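Local coordinates for protein polymerase X (Deinococcus radiodurans, PDB 2W9M) that probably catalyses DNA-templated DNA synthesis from deoxyribonucleoside triphosphates as a family X polymerase, and holds three zinc ions in its PHP domain, at residues 330-335 and 399-404; 335-340 and 376-381; 362-367 and 426-431; 492-497 and 514-519. All blocks are in the same frame, centred on the assembly; numbering follows the deposited sequence.

In the fold
Contacts 1, 3 and 4 are buried round the three-zinc site of the PHP domain, where the strands of its seven-stranded parallel sheet run out into loops; contact 2 lies at the outer side and supplies D339. Contacts 1 and 3 alternate along the chain and share neighbouring strands, 329-333, 358-364 and 396-403; their centres are about 10 Å apart. Contact 2 falls within the span of contact 1, shares S335 with it and reaches outward to helix 376-391. Contact 4 follows all three in sequence, its centre about 20 Å from that of contact 2. Zinc ions tie them together: contacts 1 and 4 share one, contacts 1 and 3 a second, and contacts 2, 3 and 4 the third.

Contact 1: residues 330-335 and 399-404. With ZN (zinc ion), chain D; ZN (zinc ion), chain E.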
loop_
_atom_site.group_PDB
_atom_site.type_symbol
_atom_site.label_atom_id
_atom_site.label_comp_id
_atom_site.label_asym_id
_atom_site.label_seq_id
_atom_site.Cartn_x
_atom_site.Cartn_y
_atom_site.Cartn_z
ATOM N N MET A 330 -0.243 4.068 -15.419
ATOM C CA MET A 330 0.009 4.191 -13.984
ATOM C C MET A 330 -0.710 5.404 -13.403
ATOM O O MET A 330 -0.138 6.489 -13.297
ATOM C CB MET A 330 1.511 4.276 -13.710
ATOM C CG MET A 330 2.275 3.009 -14.073
ATOM S SD MET A 330 2.242 1.751 -12.777
ATOM C CE MET A 330 0.519 1.253 -12.801
ATOM N N ILE A 331 -1.969 5.219 -13.024
ATOM C CA ILE A 331 -2.789 6.346 -12.593
ATOM C C ILE A 331 -2.855 6.480 -11.077
ATOM O O ILE A 331 -2.411 5.593 -10.340
ATOM C CB ILE A 331 -4.219 6.279 -13.175
ATOM C CG1 ILE A 331 -4.991 5.101 -12.577
ATOM C CG2 ILE A 331 -4.171 6.204 -14.700
ATOM C CD1 ILE A 331 -6.438 5.020 -13.042
ATOM N N HIS A 332 -3.413 7.601 -10.630
ATOM C CA HIS A 332 -3.474 7.941 -9.215
ATOM C C HIS A 332 -2.077 8.011 -8.593
ATOM O O HIS A 332 -1.710 7.194 -7.759
ATOM C CB HIS A 332 -4.379 6.961 -8.461
ATOM C CG HIS A 332 -4.644 7.360 -7.048
ATOM N ND1 HIS A 332 -5.206 6.500 -6.123
ATOM C CD2 HIS A 332 -4.410 8.515 -6.387
ATOM C CE1 HIS A 332 -5.315 7.116 -4.964
ATOM N NE2 HIS A 332 -4.839 8.345 -5.093
ATOM N N THR A 333 -1.302 9.000 -9.025
ATOM C CA THR A 333 0.022 9.248 -8.472
ATOM C C THR A 333 0.056 10.671 -7.919
ATOM O O THR A 333 -0.747 11.511 -8.322
ATOM C CB THR A 333 1.106 9.106 -9.543
ATOM O OG1 THR A 333 0.881 10.077 -10.572
ATOM C CG2 THR A 333 1.082 7.712 -10.158
ATOM N N HIS A 334 0.971 10.942 -6.994
ATOM C CA HIS A 334 1.067 12.273 -6.397
ATOM C C HIS A 334 2.395 12.949 -6.710
ATOM O O HIS A 334 3.412 12.285 -6.899
ATOM C CB HIS A 334 0.833 12.213 -4.884
ATOM C CG HIS A 334 -0.557 11.806 -4.511
ATOM N ND1 HIS A 334 -1.519 12.708 -4.116
ATOM C CD2 HIS A 334 -1.152 10.587 -4.489
ATOM C CE1 HIS A 334 -2.647 12.067 -3.863
ATOM N NE2 HIS A 334 -2.448 10.779 -4.084
ATOM N N SER A 335 2.370 14.276 -6.771
ATOM C CA SER A 335 3.551 15.057 -7.111
ATOM C C SER A 335 3.819 16.130 -6.064
ATOM O O SER A 335 3.097 16.254 -5.074
ATOM C CB SER A 335 3.365 15.730 -8.471
ATOM O OG SER A 335 2.460 16.822 -8.377
ATOM N N GLY A 399 -5.523 14.193 -13.834
ATOM C CA GLY A 399 -6.597 13.843 -12.930
ATOM C C GLY A 399 -6.483 14.569 -11.609
ATOM O O GLY A 399 -5.638 15.450 -11.431
ATOM N N SER A 400 -7.347 14.195 -10.675
ATOM C CA SER A 400 -7.306 14.748 -9.334
ATOM C C SER A 400 -7.906 13.741 -8.371
ATOM O O SER A 400 -8.819 13.005 -8.734
ATOM C CB SER A 400 -8.085 16.064 -9.282
ATOM O OG SER A 400 -8.240 16.512 -7.948
ATOM N N GLU A 401 -7.387 13.686 -7.151
ATOM C CA GLU A 401 -8.031 12.880 -6.124
ATOM C C GLU A 401 -8.955 13.774 -5.315
ATOM O O GLU A 401 -8.534 14.402 -4.345
ATOM C CB GLU A 401 -7.019 12.193 -5.209
ATOM C CG GLU A 401 -7.680 11.194 -4.276
ATOM C CD GLU A 401 -6.711 10.511 -3.345
ATOM O OE1 GLU A 401 -5.497 10.792 -3.446
ATOM O OE2 GLU A 401 -7.173 9.690 -2.513
ATOM N N VAL A 402 -10.216 13.825 -5.732
ATOM C CA VAL A 402 -11.200 14.717 -5.142
ATOM C C VAL A 402 -11.729 14.151 -3.829
ATOM O O VAL A 402 -12.217 13.020 -3.784
ATOM C CB VAL A 402 -12.362 14.951 -6.116
ATOM C CG1 VAL A 402 -13.388 15.903 -5.521
ATOM C CG2 VAL A 402 -11.831 15.477 -7.435
ATOM N N ASP A 403 -11.621 14.941 -2.765
ATOM C CA ASP A 403 -12.086 14.526 -1.447
ATOM C C ASP A 403 -13.609 14.481 -1.440
ATOM O O ASP A 403 -14.263 15.330 -2.041
ATOM C CB ASP A 403 -11.572 15.496 -0.375
ATOM C CG ASP A 403 -11.360 14.825 0.979
ATOM O OD1 ASP A 403 -12.250 14.066 1.428
ATOM O OD2 ASP A 403 -10.300 15.065 1.604
ATOM N N ILE A 404 -14.166 13.473 -0.775
ATOM C CA ILE A 404 -15.609 13.359 -0.609
ATOM C C ILE A 404 -16.017 14.035 0.696
ATOM O O ILE A 404 -15.677 13.558 1.781
ATOM C CB ILE A 404 -16.048 11.884 -0.573
ATOM C CG1 ILE A 404 -15.616 11.170 -1.854
ATOM C CG2 ILE A 404 -17.548 11.780 -0.378
ATOM C CD1 ILE A 404 -15.781 9.661 -1.803
HETATM ZN ZN ZN D . -3.916 9.239 -3.227
HETATM ZN ZN ZN E . -5.895 8.894 -1.030
#
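The CA atoms of H332 and E401 lie 7.4 Å apart, on segments that belong to two strands of the parallel sheet with strand 358-364 between them, so only side chains bridge the gap. The chain turns a corner at H332, which lets the alternate residues H332 and H334 bring their rings to one metal. Their NE2 atoms each bind the zinc ion of chain D, at 2.3 Å from H332 NE2 and at 2.3 Å from H334 NE2. E401 arrives from the other strand: its CG is anti to the backbone N (chi1 -171°) and the chain beyond stays extended, carrying OE1 to 2.2 Å from the same zinc. OE1 comes in at the edge of the H334 ring, in its plane, while the carboxylate is turned 80° from the H332 ring and 59° from the H334 ring. The 3.0 Å between H332 NE2 and E401 OE1 is an approach of two ligands to one metal, not a hydrogen bond. The second oxygen, E401 OE2, binds the zinc ion of chain E at 2.1 Å and is also hydrogen-bonded to S426, which helps hold the carboxylate across both ions. A second-shell hydrogen bond from H332 ND1 to E487, together with the zinc bond at NE2, fixes the rotation of that ring. D516 completes the first zinc and H428 and H456 the second, making the carboxylate-bridged metal cluster of a PHP domain.

Contact 2: residues 335-340 and 376-381; sequences STWSDG and IERLRE. With ZN (zinc ion), chain C.
W337 lays its indole beside R378 and E381 on helix 376-391, where a loop following a strand of the PHP sheet meets an outer helix of the domain. The loop begins with an ST turn: S335 OG accepts from W337 N at 3.2 Å. The side chains of W337 and R378 run side by side in opposing senses, ring and guanidinium planes only 19° apart. The ring's far end reaches the helix obliquely, with W337 CZ3 at 3.4 Å from R378 O and W337 CH2 at 3.7 Å from E381 CB, while the E381 carboxylate plane is steeply turned from the indole. R378 bends at chi3 (69°), which brings its head back to the loop backbone; there R378 NH2 donates to W337 O, in the carbonyl plane and on a lone pair, though that oxygen is tilted out of the guanidinium plane. The modelled 2.5 Å between R378 NH2 and W337 O is shorter than usual, and the exact length is doubtful. At the polar edge of the indole, NE1 is hydrogen-bonded to E385 one helical turn beyond E381. With W337 replaced by an alanine, E385 is likely to lose its indole partner and a gap to open beside R378 and E381. Two residues along, the same loop delivers a metal ligand: D339 grips the zinc ion of chain C with both oxygens, OD1 at 2.6 Å and OD2 at 2.3 Å.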
loop_
_atom_site.group_PDB
_atom_site.type_symbol
_atom_site.label_atom_id
_atom_site.label_comp_id
_atom_site.label_asym_id
_atom_site.label_seq_id
_atom_site.Cartn_x
_atom_site.Cartn_y
_atom_site.Cartn_z
ATOM N N SER A 335 2.370 14.276 -6.771
ATOM C CA SER A 335 3.551 15.057 -7.111
ATOM C C SER A 335 3.819 16.130 -6.064
ATOM O O SER A 335 3.097 16.254 -5.074
ATOM C CB SER A 335 3.365 15.730 -8.471
ATOM O OG SER A 335 2.460 16.822 -8.377
ATOM N N THR A 336 4.858 16.917 -6.311
ATOM C CA THR A 336 5.210 18.045 -5.458
ATOM C C THR A 336 4.067 19.054 -5.286
ATOM O O THR A 336 3.986 19.733 -4.261
ATOM C CB THR A 336 6.478 18.738 -5.985
ATOM O OG1 THR A 336 7.615 18.228 -5.277
ATOM C CG2 THR A 336 6.396 20.242 -5.790
ATOM N N TRP A 337 3.183 19.140 -6.281
ATOM C CA TRP A 337 2.003 20.004 -6.199
ATOM C C TRP A 337 1.163 19.714 -4.956
ATOM O O TRP A 337 0.540 20.611 -4.389
ATOM C CB TRP A 337 1.126 19.840 -7.445
ATOM C CG TRP A 337 1.691 20.481 -8.662
ATOM C CD1 TRP A 337 2.561 19.925 -9.555
ATOM C CD2 TRP A 337 1.427 21.805 -9.129
ATOM N NE1 TRP A 337 2.855 20.823 -10.551
ATOM C CE2 TRP A 337 2.173 21.989 -10.310
ATOM C CE3 TRP A 337 0.631 22.857 -8.664
ATOM C CZ2 TRP A 337 2.149 23.181 -11.032
ATOM C CZ3 TRP A 337 0.609 24.044 -9.382
ATOM C CH2 TRP A 337 1.362 24.194 -10.552
ATOM N N SER A 338 1.141 18.451 -4.544
ATOM C CA SER A 338 0.342 18.022 -3.404
ATOM C C SER A 338 1.261 17.640 -2.241
ATOM O O SER A 338 2.005 18.475 -1.719
ATOM C CB SER A 338 -0.526 16.827 -3.806
ATOM O OG SER A 338 -1.664 16.710 -2.977
ATOM N N ASP A 339 1.213 16.371 -1.847
ATOM C CA ASP A 339 2.086 15.864 -0.801
ATOM C C ASP A 339 3.056 14.806 -1.327
ATOM O O ASP A 339 3.506 13.946 -0.581
ATOM C CB ASP A 339 1.273 15.325 0.377
ATOM C CG ASP A 339 0.418 14.127 0.005
ATOM O OD1 ASP A 339 0.256 13.855 -1.204
ATOM O OD2 ASP A 339 -0.098 13.451 0.925
ATOM N N GLY A 340 3.380 14.881 -2.613
ATOM C CA GLY A 340 4.388 14.013 -3.197
ATOM C C GLY A 340 5.782 14.581 -3.010
ATOM O O GLY A 340 5.945 15.688 -2.492
ATOM N N ILE A 376 -8.668 25.549 -6.511
ATOM C CA ILE A 376 -9.053 25.566 -7.920
ATOM C C ILE A 376 -7.996 26.275 -8.767
ATOM O O ILE A 376 -7.633 25.806 -9.842
ATOM C CB ILE A 376 -10.429 26.231 -8.137
ATOM C CG1 ILE A 376 -11.535 25.356 -7.551
ATOM C CG2 ILE A 376 -10.686 26.468 -9.618
ATOM C CD1 ILE A 376 -12.929 25.921 -7.729
ATOM N N GLU A 377 -7.497 27.400 -8.266
ATOM C CA GLU A 377 -6.491 28.187 -8.976
ATOM C C GLU A 377 -5.164 27.448 -9.151
ATOM O O GLU A 377 -4.546 27.515 -10.212
ATOM C CB GLU A 377 -6.278 29.535 -8.277
ATOM C CG GLU A 377 -6.625 29.530 -6.790
ATOM C CD GLU A 377 -8.128 29.575 -6.533
ATOM O OE1 GLU A 377 -8.851 30.211 -7.329
ATOM O OE2 GLU A 377 -8.587 28.974 -5.534
ATOM N N ARG A 378 -4.725 26.745 -8.112
ATOM C CA ARG A 378 -3.500 25.955 -8.210
ATOM C C ARG A 378 -3.669 24.760 -9.148
ATOM O O ARG A 378 -2.722 24.345 -9.818
ATOM C CB ARG A 378 -3.045 25.477 -6.834
ATOM C CG ARG A 378 -2.372 26.540 -5.994
ATOM C CD ARG A 378 -1.828 25.929 -4.720
ATOM N NE ARG A 378 -0.704 25.038 -4.993
ATOM C CZ ARG A 378 -0.514 23.866 -4.396
ATOM N NH1 ARG A 378 -1.385 23.422 -3.498
ATOM N NH2 ARG A 378 0.543 23.131 -4.711
ATOM N N LEU A 379 -4.874 24.202 -9.187
ATOM C CA LEU A 379 -5.166 23.120 -10.117
ATOM C C LEU A 379 -5.040 23.605 -11.557
ATOM O O LEU A 379 -4.532 22.889 -12.418
ATOM C CB LEU A 379 -6.569 22.559 -9.881
ATOM C CG LEU A 379 -6.982 21.468 -10.871
ATOM C CD1 LEU A 379 -6.121 20.225 -10.680
ATOM C CD2 LEU A 379 -8.454 21.129 -10.721
ATOM N N ARG A 380 -5.505 24.824 -11.819
ATOM C CA ARG A 380 -5.421 25.379 -13.165
ATOM C C ARG A 380 -3.963 25.563 -13.561
ATOM O O ARG A 380 -3.589 25.329 -14.711
ATOM C CB ARG A 380 -6.197 26.693 -13.276
ATOM C CG ARG A 380 -7.655 26.595 -12.826
ATOM C CD ARG A 380 -8.609 27.294 -13.793
ATOM N NE ARG A 380 -8.225 28.676 -14.079
ATOM C CZ ARG A 380 -7.481 29.051 -15.119
ATOM N NH1 ARG A 380 -7.031 28.142 -15.972
ATOM N NH2 ARG A 380 -7.186 30.332 -15.305
ATOM N N GLU A 381 -3.137 25.959 -12.596
ATOM C CA GLU A 381 -1.699 26.078 -12.816
ATOM C C GLU A 381 -1.036 24.725 -13.084
ATOM O O GLU A 381 -0.135 24.625 -13.921
ATOM C CB GLU A 381 -1.020 26.785 -11.640
ATOM C CG GLU A 381 -1.407 28.249 -11.508
ATOM C CD GLU A 381 -0.575 28.994 -10.476
ATOM O OE1 GLU A 381 -0.036 30.069 -10.817
ATOM O OE2 GLU A 381 -0.460 28.509 -9.327
HETATM ZN ZN ZN C . -1.281 11.978 -0.366
#

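Contact 3: residues 362-367 and 426-431. With ZN (zinc ion), chain E; ZN (zinc ion), chain C.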
loop_
_atom_site.group_PDB
_atom_site.type_symbol
_atom_site.label_atom_id
_atom_site.label_comp_id
_atom_site.label_asym_id
_atom_site.label_seq_id
_atom_site.Cartn_x
_atom_site.Cartn_y
_atom_site.Cartn_z
ATOM N N ALA A 362 -2.867 12.807 -10.143
ATOM C CA ALA A 362 -3.987 12.755 -9.200
ATOM C C ALA A 362 -3.643 13.284 -7.807
ATOM O O ALA A 362 -3.672 12.540 -6.828
ATOM C CB ALA A 362 -4.535 11.335 -9.104
ATOM N N ASP A 363 -3.330 14.572 -7.721
ATOM C CA ASP A 363 -3.011 15.201 -6.442
ATOM C C ASP A 363 -4.284 15.529 -5.663
ATOM O O ASP A 363 -5.373 15.565 -6.237
ATOM C CB ASP A 363 -2.153 16.454 -6.669
ATOM C CG ASP A 363 -0.709 16.114 -7.021
ATOM O OD1 ASP A 363 -0.019 15.507 -6.175
ATOM O OD2 ASP A 363 -0.262 16.445 -8.139
ATOM N N HIS A 364 -4.155 15.749 -4.357
ATOM C CA HIS A 364 -5.321 16.013 -3.519
ATOM C C HIS A 364 -5.936 17.363 -3.837
ATOM O O HIS A 364 -5.346 18.182 -4.545
ATOM C CB HIS A 364 -4.960 15.986 -2.036
ATOM C CG HIS A 364 -4.232 14.755 -1.613
ATOM N ND1 HIS A 364 -4.882 13.614 -1.199
ATOM C CD2 HIS A 364 -2.909 14.488 -1.537
ATOM C CE1 HIS A 364 -3.986 12.693 -0.891
ATOM N NE2 HIS A 364 -2.783 13.197 -1.089
ATOM N N SER A 365 -7.115 17.599 -3.272
ATOM C CA SER A 365 -7.852 18.830 -3.503
ATOM C C SER A 365 -7.983 19.668 -2.234
ATOM O O SER A 365 -7.698 19.190 -1.140
ATOM C CB SER A 365 -9.237 18.495 -4.044
ATOM O OG SER A 365 -9.839 17.473 -3.276
ATOM N N ARG A 366 -8.395 20.923 -2.409
ATOM C CA ARG A 366 -8.762 21.834 -1.317
ATOM C C ARG A 366 -8.791 21.201 0.073
ATOM O O ARG A 366 -7.922 21.457 0.904
ATOM C CB ARG A 366 -10.151 22.423 -1.595
ATOM C CG ARG A 366 -10.183 23.851 -2.101
ATOM C CD ARG A 366 -10.414 24.832 -0.953
ATOM N NE ARG A 366 -9.193 25.523 -0.546
ATOM C CZ ARG A 366 -9.053 26.184 0.601
ATOM N NH1 ARG A 366 -10.056 26.231 1.470
ATOM N NH2 ARG A 366 -7.904 26.790 0.882
ATOM N N ALA A 367 -9.809 20.380 0.315
ATOM C CA ALA A 367 -10.126 19.894 1.656
ATOM C C ALA A 367 -8.957 19.229 2.387
ATOM O O ALA A 367 -8.822 19.371 3.604
ATOM C CB ALA A 367 -11.336 18.969 1.618
ATOM N N SER A 426 -12.292 9.911 -3.067
ATOM C CA SER A 426 -11.742 9.237 -1.898
ATOM C C SER A 426 -12.168 9.908 -0.604
ATOM O O SER A 426 -12.450 11.105 -0.581
ATOM C CB SER A 426 -10.211 9.227 -1.967
ATOM O OG SER A 426 -9.752 8.499 -3.094
ATOM N N VAL A 427 -12.201 9.127 0.470
ATOM C CA VAL A 427 -12.433 9.651 1.809
ATOM C C VAL A 427 -11.098 9.915 2.500
ATOM O O VAL A 427 -10.218 9.056 2.514
ATOM C CB VAL A 427 -13.248 8.663 2.670
ATOM C CG1 VAL A 427 -13.542 9.262 4.033
ATOM C CG2 VAL A 427 -14.538 8.289 1.971
ATOM N N HIS A 428 -10.951 11.110 3.062
ATOM C CA HIS A 428 -9.750 11.481 3.805
ATOM C C HIS A 428 -10.116 12.245 5.080
ATOM O O HIS A 428 -9.263 12.866 5.721
ATOM C CB HIS A 428 -8.821 12.333 2.937
ATOM C CG HIS A 428 -8.027 11.546 1.942
ATOM N ND1 HIS A 428 -7.052 10.643 2.312
ATOM C CD2 HIS A 428 -8.045 11.546 0.588
ATOM C CE1 HIS A 428 -6.516 10.110 1.229
ATOM N NE2 HIS A 428 -7.102 10.638 0.170
ATOM N N SER A 429 -11.395 12.192 5.437
ATOM C CA SER A 429 -11.915 12.898 6.596
ATOM C C SER A 429 -13.156 12.180 7.115
ATOM O O SER A 429 -13.779 11.409 6.386
ATOM C CB SER A 429 -12.278 14.331 6.213
ATOM O OG SER A 429 -13.368 14.347 5.304
ATOM N N ASN A 430 -13.509 12.436 8.372
ATOM C CA ASN A 430 -14.721 11.870 8.965
ATOM C C ASN A 430 -14.758 10.346 8.965
ATOM O O ASN A 430 -15.647 9.739 8.372
ATOM C CB ASN A 430 -15.957 12.408 8.245
ATOM C CG ASN A 430 -16.249 13.848 8.588
ATOM O OD1 ASN A 430 -15.915 14.761 7.829
ATOM N ND2 ASN A 430 -16.872 14.066 9.741
ATOM N N PHE A 431 -13.799 9.729 9.641
ATOM C CA PHE A 431 -13.725 8.273 9.672
ATOM C C PHE A 431 -14.658 7.665 10.715
ATOM O O PHE A 431 -14.811 6.444 10.786
ATOM C CB PHE A 431 -12.286 7.817 9.930
ATOM C CG PHE A 431 -11.392 7.920 8.728
ATOM C CD1 PHE A 431 -11.168 9.142 8.116
ATOM C CD2 PHE A 431 -10.773 6.795 8.213
ATOM C CE1 PHE A 431 -10.344 9.236 7.009
ATOM C CE2 PHE A 431 -9.949 6.885 7.108
ATOM C CZ PHE A 431 -9.735 8.106 6.504
HETATM ZN ZN ZN E . -5.895 8.894 -1.030
HETATM ZN ZN ZN C . -1.281 11.978 -0.366
#
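H364, whose ring meets that of H428 across the site, binds the zinc ion of chain C through NE2 at 2.1 Å, an ion also held by D339 and H518. H428 in turn gives its NE2 to the zinc ion of chain E, at 2.4 Å, where E401 and H456 complete the set of protein ligands. The two histidines thus serve different ions of the three-zinc site characteristic of this PHP domain. Between the two zinc-bound imidazoles is an offset edge-to-face pair, centroids 5.2 Å apart and planes at 76°. H364 supplies the edge, and its CE1 comes to 3.9 Å from H428 NE2, which lies near the plane of the H364 ring. CG of H364 stands anti to the carbonyl carbon (chi1 -52°), turning the ring into the site. H428 is pinned at both nitrogens, since its ND1 donates to the carbonyl of G90, on helix 83-91 from the N-terminal part of the chain. Strand 396-403 lies between the two segments, pairing D363 with E401 on one flank and S426 with V402 and I404 on the other; from there the chain after S426 runs through H428 toward helix 435-446.

Contact 4: residues 492-497 and 514-519. With ZN (zinc ion), chain D; ZN (zinc ion), chain C.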
loop_
_atom_site.group_PDB
_atom_site.type_symbol
_atom_site.label_atom_id
_atom_site.label_comp_id
_atom_site.label_asym_id
_atom_site.label_seq_id
_atom_site.Cartn_x
_atom_site.Cartn_y
_atom_site.Cartn_z
ATOM N N ALA A 492 1.462 -0.866 -0.115
ATOM C CA ALA A 492 1.534 -1.995 0.821
ATOM C C ALA A 492 0.812 -1.771 2.152
ATOM O O ALA A 492 0.481 -2.730 2.849
ATOM C CB ALA A 492 2.988 -2.389 1.071
ATOM N N ALA A 493 0.572 -0.515 2.510
ATOM C CA ALA A 493 -0.123 -0.219 3.758
ATOM C C ALA A 493 -1.626 -0.146 3.552
ATOM O O ALA A 493 -2.384 0.004 4.511
ATOM C CB ALA A 493 0.383 1.067 4.366
ATOM N N ARG A 494 -2.061 -0.257 2.305
ATOM C CA ARG A 494 -3.489 -0.214 2.016
ATOM C C ARG A 494 -4.022 -1.548 1.495
ATOM O O ARG A 494 -4.848 -2.184 2.154
ATOM C CB ARG A 494 -3.807 0.920 1.046
ATOM C CG ARG A 494 -3.599 2.301 1.649
ATOM C CD ARG A 494 -3.960 3.389 0.653
ATOM N NE ARG A 494 -3.651 4.722 1.157
ATOM C CZ ARG A 494 -4.405 5.387 2.027
ATOM N NH1 ARG A 494 -5.512 4.839 2.510
ATOM N NH2 ARG A 494 -4.047 6.601 2.421
ATOM N N LEU A 495 -3.543 -1.965 0.324
ATOM C CA LEU A 495 -4.009 -3.196 -0.310
ATOM C C LEU A 495 -5.527 -3.287 -0.187
ATOM O O LEU A 495 -6.077 -4.232 0.381
ATOM C CB LEU A 495 -3.315 -4.409 0.306
ATOM C CG LEU A 495 -1.787 -4.301 0.239
ATOM C CD1 LEU A 495 -1.116 -5.573 0.712
ATOM C CD2 LEU A 495 -1.349 -3.967 -1.169
ATOM N N ASP A 496 -6.191 -2.284 -0.745
ATOM C CA ASP A 496 -7.604 -2.041 -0.516
ATOM C C ASP A 496 -8.095 -1.318 -1.760
ATOM O O ASP A 496 -7.508 -0.306 -2.132
ATOM C CB ASP A 496 -7.736 -1.151 0.723
ATOM C CG ASP A 496 -9.133 -0.597 0.917
ATOM O OD1 ASP A 496 -9.252 0.471 1.559
ATOM O OD2 ASP A 496 -10.107 -1.220 0.442
ATOM N N LEU A 497 -9.148 -1.798 -2.423
ATOM C CA LEU A 497 -10.026 -2.906 -2.020
ATOM C C LEU A 497 -9.364 -4.246 -1.678
ATOM O O LEU A 497 -8.481 -4.717 -2.395
ATOM C CB LEU A 497 -11.040 -3.137 -3.142
ATOM C CG LEU A 497 -12.228 -4.059 -2.892
ATOM C CD1 LEU A 497 -13.187 -3.425 -1.888
ATOM C CD2 LEU A 497 -12.940 -4.365 -4.211
ATOM N N ASN A 514 -3.829 0.656 -8.733
ATOM C CA ASN A 514 -3.150 1.948 -8.632
ATOM C C ASN A 514 -2.163 1.993 -7.469
ATOM O O ASN A 514 -2.480 1.563 -6.361
ATOM C CB ASN A 514 -4.177 3.072 -8.474
ATOM C CG ASN A 514 -5.170 3.133 -9.635
ATOM O OD1 ASN A 514 -4.969 2.505 -10.679
ATOM N ND2 ASN A 514 -6.247 3.894 -9.454
ATOM N N THR A 515 -0.975 2.529 -7.724
ATOM C CA THR A 515 0.096 2.543 -6.733
ATOM C C THR A 515 -0.082 3.629 -5.666
ATOM O O THR A 515 0.400 3.487 -4.538
ATOM C CB THR A 515 1.457 2.751 -7.411
ATOM O OG1 THR A 515 1.443 3.990 -8.135
ATOM C CG2 THR A 515 1.750 1.618 -8.375
ATOM N N ASP A 516 -0.768 4.712 -6.024
ATOM C CA ASP A 516 -0.899 5.860 -5.133
ATOM C C ASP A 516 0.481 6.388 -4.750
ATOM O O ASP A 516 0.698 6.836 -3.622
ATOM C CB ASP A 516 -1.692 5.479 -3.879
ATOM C CG ASP A 516 -2.308 6.684 -3.189
ATOM O OD1 ASP A 516 -2.015 7.820 -3.609
ATOM O OD2 ASP A 516 -3.085 6.497 -2.227
ATOM N N ALA A 517 1.413 6.331 -5.697
ATOM C CA ALA A 517 2.800 6.734 -5.457
ATOM C C ALA A 517 2.953 8.199 -5.039
ATOM O O ALA A 517 2.470 9.104 -5.717
ATOM C CB ALA A 517 3.652 6.449 -6.692
ATOM N N HIS A 518 3.634 8.423 -3.922
ATOM C CA HIS A 518 3.960 9.775 -3.484
ATOM C C HIS A 518 5.423 10.099 -3.779
ATOM O O HIS A 518 5.922 11.170 -3.444
ATOM C CB HIS A 518 3.660 9.932 -1.996
ATOM C CG HIS A 518 2.203 10.069 -1.695
ATOM N ND1 HIS A 518 1.329 9.007 -1.766
ATOM C CD2 HIS A 518 1.463 11.144 -1.338
ATOM C CE1 HIS A 518 0.112 9.420 -1.457
ATOM N NE2 HIS A 518 0.166 10.714 -1.197
ATOM N N VAL A 519 6.084 9.158 -4.437
ATOM C CA VAL A 519 7.510 9.209 -4.693
ATOM C C VAL A 519 7.773 8.274 -5.874
ATOM O O VAL A 519 7.039 7.312 -6.066
ATOM C CB VAL A 519 8.288 8.759 -3.430
ATOM C CG1 VAL A 519 9.372 7.744 -3.769
ATOM C CG2 VAL A 519 8.848 9.965 -2.692
HETATM ZN ZN ZN D . -3.916 9.239 -3.227
HETATM ZN ZN ZN C . -1.281 11.978 -0.366
#
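R494 reaches toward D516 but meets it loosely: R494 NE is 3.9 Å from D516 OD2 in a long salt bridge. The oxygen lies well out of the guanidinium plane, so no N-H points at it and any attraction is probably one of charge alone, although both residues are buried. The arginine chain is extended from CG to NE, spanning most of the gap between the loops, and its side chain also touches P94, H456 and N489. The tight part lies on the metal side. The first torsion of D516 (-158°) swings the carboxylate away from its own nitrogen and presents OD1 to the zinc ion of chain D at 2.4 Å, whereas OD2 stays at 3.0 Å from that ion and is hydrogen-bonded to N489. Two residues on, H518 NE2 binds the zinc ion of chain C at 2.1 Å. Its other nitrogen, ND1, makes a weak bond of 2.9 Å to D516 O, which may help set the ring's rotation. With H332, H334 and E401 on the first ion and D339 and H364 on the second, this loop after the last strand of the parallel sheet closes the zinc site of the PHP fold.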